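Local coordinates for exopolyphosphatase (Cytophaga hutchinsonii, PDB 3MDQ), which probably hydrolyses inorganic polyphosphate from the chain end, releasing orthophosphate, as an exopolyphosphatase of the Ppx/GppA family, at residues A[164-167]-A[168-171]; A[185-188]-A[189-193]. All blocks are in the same frame, centred on the assembly; numbering follows the deposited sequence. Where two conformers were deposited one is given.

Contact 1 (A[164-167]-A[168-171]); sequences QRLI and DRFH. With SO4 (sulfate ion), chain G.
Q164 reaches one turn forward to D168 at the C-terminal end of the short helix 163-169, part of the actin-like ATPase fold that the Ppx/GppA family shares. Three i to i+4 backbone bonds hold this end: D168 N to Q164 O, R169 N to R165 O at 2.9 Å, and F170 N to L166 O at 3.1 Å. F170 is the first residue to leave helical geometry.

Polar side chains line one flank. With CG anti to the backbone N (chi1 -179°) and a bend at chi2, the chain of Q164 folds back so that NE2 gives a weak hydrogen bond to D168 OD1, 3.1 Å away; amide and carboxylate planes lie 38° apart. A water also donates to D168 OD1, at 3.0 Å, and weakly to I167 O. R165 extends away from D168 into the protein, its NE bonded to G141 O and its NH2 in a salt bridge with E160.

Apolar packing occupies another flank. L166 CD2 lies 4.3 Å from F170 CE2, while R169 CG sits over one face of the F170 ring, toward its rim. The F170 ring also meets Y187 edge-to-face.

Beyond the helix, H171 turns to a sulfate, probably from the crystallisation liquor and also held by D174 N: H171 NE2 donates to sulfate O2 at 2.7 Å, nearly straight at 166°, with the oxygen in the ring plane.

Contact 2 (A[185-188]-A[189-193]); sequences HNYF and DEVLV
The C-terminal turns of helix 178-191, in the actin-like fold of this family, carry a CH-pi contact between Y187 and V191, one turn apart. V191 is modelled in two conformers; in the one described, CG2 stands over one face of the Y187 ring, 3.5 Å from the ring centroid and 18° off its normal, leaning toward the hydroxyl end, where CZ is the nearest ring atom at 3.3 Å. The tyrosine ring is brought forward along the helix by a first torsion of 179°, which sets CG anti to the backbone N and beside the carbonyl carbon. An alanine here would remove the ring and is likely to leave F170 without its edge-to-face neighbour and, in this conformer, V191 CG2 without its aromatic partner.

A second apolar pair, F188 and L192, faces helix 267-286: F188 CB lies 4.1 Å from L192 CD1, both side chains touch L279, and the F188 ring meets H282 edge-to-face.

Backbone bonds from D189 N to H185 O, E190 N to N186 O and V191 N to Y187 O tie 189-193 to 185-188. The last of the series closes as the helix ends, with L192 N donating to F188 O at 2.9 Å.

Overall arrangement
Contacts 1 and 2 close the C-terminal ends of two successive helices, 163-169 and 178-191, and their centres lie about 15 Å apart. Each mixes buried and exposed residues: Q164 and L166 are buried in contact 1, F188 and L192 in contact 2, while R169, N186, D189 and E190 are exposed. The two meet directly, with L166 packing on both Y187 and F188. Both also rest on helix 267-286, L166 and I167 through V275, F188 and L192 through L279. Their chemistry differs: contact 1 adds a weak amide-carboxylate bond and a water to its apolar pair, whereas the side-chain pairs across contact 2 are apolar.

Contact 1 (A[164-167]-A[168-171])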
ATOM      1  N   GLN A 164       2.312  10.612  -2.615  1.00 11.32           N
ATOM      2  CA  GLN A 164       3.387  11.605  -2.412  1.00 12.20           C
ATOM      3  C   GLN A 164       3.796  12.221  -3.742  1.00 11.54           C
ATOM      4  O   GLN A 164       4.036  13.435  -3.826  1.00 10.99           O
ATOM      5  CB  GLN A 164       4.597  10.959  -1.706  1.00 12.86           C
ATOM      6  CG  GLN A 164       5.765  11.923  -1.423  1.00 15.33           C
ATOM      7  CD  GLN A 164       5.425  12.882  -0.304  1.00 15.95           C
ATOM      8  OE1 GLN A 164       5.383  12.471   0.854  1.00 21.72           O
ATOM      9  NE2 GLN A 164       5.119  14.134  -0.642  1.00 17.91           N
ATOM     10  N   ARG A 165       3.883  11.399  -4.790  1.00 10.61           N
ATOM     11  CA  ARG A 165       4.193  11.934  -6.116  1.00  9.91           C
ATOM     12  C   ARG A 165       3.117  12.876  -6.598  1.00 11.05           C
ATOM     13  O   ARG A 165       3.439  13.929  -7.126  1.00 11.20           O
ATOM     14  CB  ARG A 165       4.359  10.814  -7.145  1.00 11.53           C
ATOM     15  CG  ARG A 165       5.503   9.868  -6.873  1.00 11.16           C
ATOM     16  CD  ARG A 165       5.594   8.875  -8.074  1.00 12.15           C
ATOM     17  NE  ARG A 165       6.612   7.866  -7.878  1.00 13.92           N
ATOM     18  CZ  ARG A 165       7.875   7.971  -8.306  1.00 18.23           C
ATOM     19  NH1 ARG A 165       8.292   9.073  -8.915  1.00 17.45           N
ATOM     20  NH2 ARG A 165       8.712   6.972  -8.107  1.00 20.18           N
ATOM     21  N   LEU A 166       1.852  12.518  -6.412  1.00  9.86           N
ATOM     22  CA  LEU A 166       0.740  13.329  -6.903  1.00  9.15           C
ATOM     23  C   LEU A 166       0.732  14.690  -6.236  1.00  9.60           C
ATOM     24  O   LEU A 166       0.624  15.705  -6.946  1.00 10.03           O
ATOM     25  CB  LEU A 166      -0.592  12.644  -6.681  1.00  9.64           C
ATOM     26  CG  LEU A 166      -0.804  11.335  -7.459  1.00 10.49           C
ATOM     27  CD1 LEU A 166      -2.168  10.761  -7.127  1.00 12.16           C
ATOM     28  CD2 LEU A 166      -0.576  11.492  -8.978  1.00 13.36           C
ATOM     29  N   ILE A 167       0.882  14.761  -4.902  1.00  9.16           N
ATOM     30  CA  ILE A 167       0.789  16.041  -4.213  1.00  9.62           C
ATOM     31  C   ILE A 167       2.054  16.895  -4.427  1.00 11.39           C
ATOM     32  O   ILE A 167       2.023  18.112  -4.217  1.00 12.35           O
ATOM     33  CB  ILE A 167       0.467  15.928  -2.714  1.00  9.83           C
ATOM     34  CG1 ILE A 167       1.576  15.235  -1.922  1.00 10.38           C
ATOM     35  CG2 ILE A 167      -0.892  15.209  -2.519  1.00 11.87           C
ATOM     36  CD1 ILE A 167       1.292  15.106  -0.487  1.00 14.01           C
ATOM     37  N   ASP A 168       3.168  16.287  -4.824  1.00 10.18           N
ATOM     38  CA  ASP A 168       4.382  17.049  -5.103  1.00 11.98           C
ATOM     39  C   ASP A 168       4.442  17.541  -6.517  1.00 11.73           C
ATOM     40  O   ASP A 168       5.034  18.598  -6.771  1.00 12.85           O
ATOM     41  CB  ASP A 168       5.628  16.192  -4.819  1.00 13.41           C
ATOM     42  CG  ASP A 168       5.881  16.005  -3.348  1.00 18.94           C
ATOM     43  OD1 ASP A 168       5.172  16.591  -2.500  1.00 21.19           O
ATOM     44  OD2 ASP A 168       6.853  15.278  -3.044  1.00 18.29           O
ATOM     45  N   ARG A 169       3.879  16.790  -7.457  1.00 11.57           N
ATOM     46  CA  ARG A 169       3.955  17.167  -8.856  1.00 14.79           C
ATOM     47  C   ARG A 169       2.878  18.144  -9.248  1.00 13.38           C
ATOM     48  O   ARG A 169       3.095  18.937 -10.190  1.00 14.49           O
ATOM     49  CB  ARG A 169       3.932  15.937  -9.754  1.00 17.03           C
ATOM     50  CG  ARG A 169       2.657  15.277  -9.897  1.00 24.05           C
ATOM     51  CD  ARG A 169       2.865  13.784 -10.372  1.00 33.39           C
ATOM     52  NE  ARG A 169       3.980  13.648 -11.323  1.00 34.93           N
ATOM     53  CZ  ARG A 169       3.907  13.933 -12.615  1.00 41.13           C
ATOM     54  NH1 ARG A 169       2.765  14.374 -13.133  1.00 46.16           N
ATOM     55  NH2 ARG A 169       4.984  13.788 -13.397  1.00 33.61           N
ATOM     56  N   PHE A 170       1.755  18.115  -8.518  1.00 12.46           N
ATOM     57  CA  PHE A 170       0.622  18.982  -8.761  1.00 12.80           C
ATOM     58  C   PHE A 170       0.385  19.831  -7.500  1.00 19.74           C
ATOM     59  O   PHE A 170       0.713  19.405  -6.384  1.00 19.91           O
ATOM     60  CB  PHE A 170      -0.618  18.184  -9.065  1.00 14.87           C
ATOM     61  CG  PHE A 170      -0.510  17.289 -10.279  1.00 15.17           C
ATOM     62  CD1 PHE A 170      -0.357  17.847 -11.543  1.00 17.68           C
ATOM     63  CD2 PHE A 170      -0.563  15.946 -10.175  1.00 14.85           C
ATOM     64  CE1 PHE A 170      -0.269  17.029 -12.674  1.00 15.04           C
ATOM     65  CE2 PHE A 170      -0.425  15.131 -11.315  1.00 19.55           C
ATOM     66  CZ  PHE A 170      -0.324  15.696 -12.555  1.00 15.99           C
ATOM     67  N   HIS A 171      -0.131  21.032  -7.692  1.00 15.27           N
ATOM     68  CA  HIS A 171      -0.575  21.867  -6.569  1.00 14.51           C
ATOM     69  C   HIS A 171      -2.065  21.642  -6.344  1.00 14.28           C
ATOM     70  O   HIS A 171      -2.927  22.227  -7.040  1.00 15.59           O
ATOM     71  CB  HIS A 171      -0.301  23.326  -6.828  1.00 16.33           C
ATOM     72  CG  HIS A 171      -0.749  24.220  -5.713  1.00 21.38           C
ATOM     73  ND1 HIS A 171      -0.901  25.585  -5.862  1.00 30.69           N
ATOM     74  CD2 HIS A 171      -1.112  23.939  -4.438  1.00 29.92           C
ATOM     75  CE1 HIS A 171      -1.310  26.104  -4.716  1.00 30.71           C
ATOM     76  NE2 HIS A 171      -1.452  25.127  -3.839  1.00 26.38           N
TER
HETATM   77  S   SO4 G 320      -3.481  26.308  -0.943  0.70 21.55           S
HETATM   78  O1  SO4 G 320      -3.192  27.353  -1.935  0.70 23.12           O
HETATM   79  O2  SO4 G 320      -2.624  25.179  -1.358  0.70 27.95           O
HETATM   80  O3  SO4 G 320      -4.880  26.048  -0.877  0.70 16.03           O
HETATM   81  O4  SO4 G 320      -3.057  26.743   0.392  0.70 29.15           O
HETATM   82  O   HOH W   1       3.654  18.947  -1.409  1.00 45.23           O

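Contact 2 (A[185-188]-A[189-193])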
ATOM      1  N   HIS A 185      -8.365  14.160 -12.500  0.60  9.58           N
ATOM      2  CA  HIS A 185      -9.024  13.190 -13.364  0.60  9.00           C
ATOM      3  C   HIS A 185      -8.547  13.254 -14.814  0.60  8.91           C
ATOM      4  O   HIS A 185      -8.580  12.249 -15.552  0.60  9.79           O
ATOM      5  CB  HIS A 185     -10.549  13.304 -13.259  0.60 10.96           C
ATOM      6  CG  HIS A 185     -11.084  12.821 -11.941  0.60 10.93           C
ATOM      7  ND1 HIS A 185     -11.159  11.479 -11.622  0.60 13.63           N
ATOM      8  CD2 HIS A 185     -11.520  13.491 -10.850  0.60 21.32           C
ATOM      9  CE1 HIS A 185     -11.616  11.352 -10.392  0.60 15.44           C
ATOM     10  NE2 HIS A 185     -11.859  12.553  -9.907  0.60 18.88           N
ATOM     11  N   ASN A 186      -8.113  14.435 -15.249  1.00  8.27           N
ATOM     12  CA  ASN A 186      -7.454  14.520 -16.550  1.00  8.60           C
ATOM     13  C   ASN A 186      -6.146  13.759 -16.546  1.00  8.99           C
ATOM     14  O   ASN A 186      -5.814  13.039 -17.487  1.00  9.78           O
ATOM     15  CB  ASN A 186      -7.213  15.979 -16.900  1.00  8.44           C
ATOM     16  CG  ASN A 186      -6.541  16.143 -18.258  1.00  8.18           C
ATOM     17  OD1 ASN A 186      -7.150  15.848 -19.288  1.00  9.37           O
ATOM     18  ND2 ASN A 186      -5.319  16.671 -18.265  1.00  8.56           N
ATOM     19  N   TYR A 187      -5.366  13.927 -15.502  1.00  7.12           N
ATOM     20  CA  TYR A 187      -4.109  13.178 -15.381  1.00  8.40           C
ATOM     21  C   TYR A 187      -4.368  11.687 -15.329  1.00  9.49           C
ATOM     22  O   TYR A 187      -3.697  10.902 -16.021  1.00  9.48           O
ATOM     23  CB  TYR A 187      -3.330  13.603 -14.169  1.00  8.81           C
ATOM     24  CG  TYR A 187      -2.032  12.875 -13.954  1.00  8.40           C
ATOM     25  CD1 TYR A 187      -1.005  12.968 -14.865  1.00 10.53           C
ATOM     26  CD2 TYR A 187      -1.815  12.105 -12.833  1.00  9.94           C
ATOM     27  CE1 TYR A 187       0.209  12.334 -14.669  1.00 11.74           C
ATOM     28  CE2 TYR A 187      -0.604  11.477 -12.635  1.00 13.19           C
ATOM     29  CZ  TYR A 187       0.392  11.585 -13.541  1.00 13.26           C
ATOM     30  OH  TYR A 187       1.604  10.961 -13.358  1.00 19.08           O
ATOM     31  N   PHE A 188      -5.327  11.276 -14.517  1.00  9.36           N
ATOM     32  CA  PHE A 188      -5.650   9.838 -14.455  1.00  9.51           C
ATOM     33  C   PHE A 188      -6.116   9.266 -15.812  1.00 11.02           C
ATOM     34  O   PHE A 188      -5.721   8.140 -16.174  1.00 11.21           O
ATOM     35  CB  PHE A 188      -6.682   9.529 -13.362  1.00 10.23           C
ATOM     36  CG  PHE A 188      -6.243   9.881 -11.941  1.00 10.17           C
ATOM     37  CD1 PHE A 188      -4.905   9.775 -11.533  1.00 11.19           C
ATOM     38  CD2 PHE A 188      -7.194  10.283 -11.016  1.00 11.42           C
ATOM     39  CE1 PHE A 188      -4.559  10.102 -10.240  1.00 12.46           C
ATOM     40  CE2 PHE A 188      -6.842  10.579  -9.712  1.00  9.96           C
ATOM     41  CZ  PHE A 188      -5.543  10.501  -9.337  1.00 13.50           C
ATOM     42  N   ASP A 189      -6.898  10.038 -16.559  1.00  9.69           N
ATOM     43  CA  ASP A 189      -7.288   9.668 -17.911  1.00 11.44           C
ATOM     44  C   ASP A 189      -6.065   9.355 -18.776  1.00 11.93           C
ATOM     45  O   ASP A 189      -6.082   8.419 -19.569  1.00 14.12           O
ATOM     46  CB  ASP A 189      -8.045  10.788 -18.608  1.00 12.15           C
ATOM     47  CG  ASP A 189      -9.483  10.939 -18.170  1.00 16.37           C
ATOM     48  OD1 ASP A 189     -10.051  10.039 -17.511  1.00 15.63           O
ATOM     49  OD2 ASP A 189     -10.078  11.993 -18.490  1.00 14.50           O
ATOM     50  N   GLU A 190      -5.006  10.153 -18.662  1.00  9.74           N
ATOM     51  CA  GLU A 190      -3.804   9.972 -19.469  1.00 11.81           C
ATOM     52  C   GLU A 190      -2.980   8.758 -19.012  1.00 13.99           C
ATOM     53  O   GLU A 190      -2.469   8.001 -19.847  1.00 18.28           O
ATOM     54  CB  GLU A 190      -2.952  11.254 -19.434  1.00 12.86           C
ATOM     55  CG  GLU A 190      -3.596  12.458 -20.130  1.00 13.19           C
ATOM     56  CD  GLU A 190      -3.932  12.193 -21.587  1.00 19.56           C
ATOM     57  OE1 GLU A 190      -3.064  11.656 -22.284  1.00 26.48           O
ATOM     58  OE2 GLU A 190      -5.089  12.435 -21.987  1.00 22.44           O
ATOM     59  N   VAL A 191      -2.849   8.569 -17.698  0.50 11.77           N
ATOM     60  CA  VAL A 191      -1.953   7.549 -17.108  0.50 11.83           C
ATOM     61  C   VAL A 191      -2.534   6.137 -17.220  0.50  9.81           C
ATOM     62  O   VAL A 191      -1.816   5.156 -17.519  0.50  9.56           O
ATOM     63  CB  VAL A 191      -1.670   7.842 -15.593  0.50 13.33           C
ATOM     64  CG1 VAL A 191      -0.868   6.696 -14.945  0.50 12.17           C
ATOM     65  CG2 VAL A 191      -0.928   9.142 -15.406  0.50 16.54           C
ATOM     66  N   LEU A 192      -3.839   6.038 -17.020  1.00 11.55           N
ATOM     67  CA  LEU A 192      -4.480   4.733 -16.768  1.00 11.88           C
ATOM     68  C   LEU A 192      -5.015   4.020 -17.987  1.00 10.13           C
ATOM     69  O   LEU A 192      -5.764   3.060 -17.881  1.00 10.92           O
ATOM     70  CB  LEU A 192      -5.563   4.870 -15.692  1.00 11.96           C
ATOM     71  CG  LEU A 192      -5.031   5.311 -14.336  1.00 12.46           C
ATOM     72  CD1 LEU A 192      -6.263   5.497 -13.456  1.00 15.54           C
ATOM     73  CD2 LEU A 192      -4.044   4.296 -13.761  1.00 14.71           C
ATOM     74  N   VAL A 193      -4.607   4.444 -19.182  1.00 10.49           N
ATOM     75  CA  VAL A 193      -5.064   3.764 -20.381  1.00 10.60           C
ATOM     76  C   VAL A 193      -4.841   2.251 -20.368  1.00 12.64           C
ATOM     77  O   VAL A 193      -5.738   1.519 -20.707  1.00 11.76           O
ATOM     78  CB  VAL A 193      -4.485   4.425 -21.680  1.00 11.73           C
ATOM     79  CG1 VAL A 193      -4.895   3.614 -22.915  1.00 15.82           C
ATOM     80  CG2 VAL A 193      -5.085   5.825 -21.820  1.00 12.67           C
TER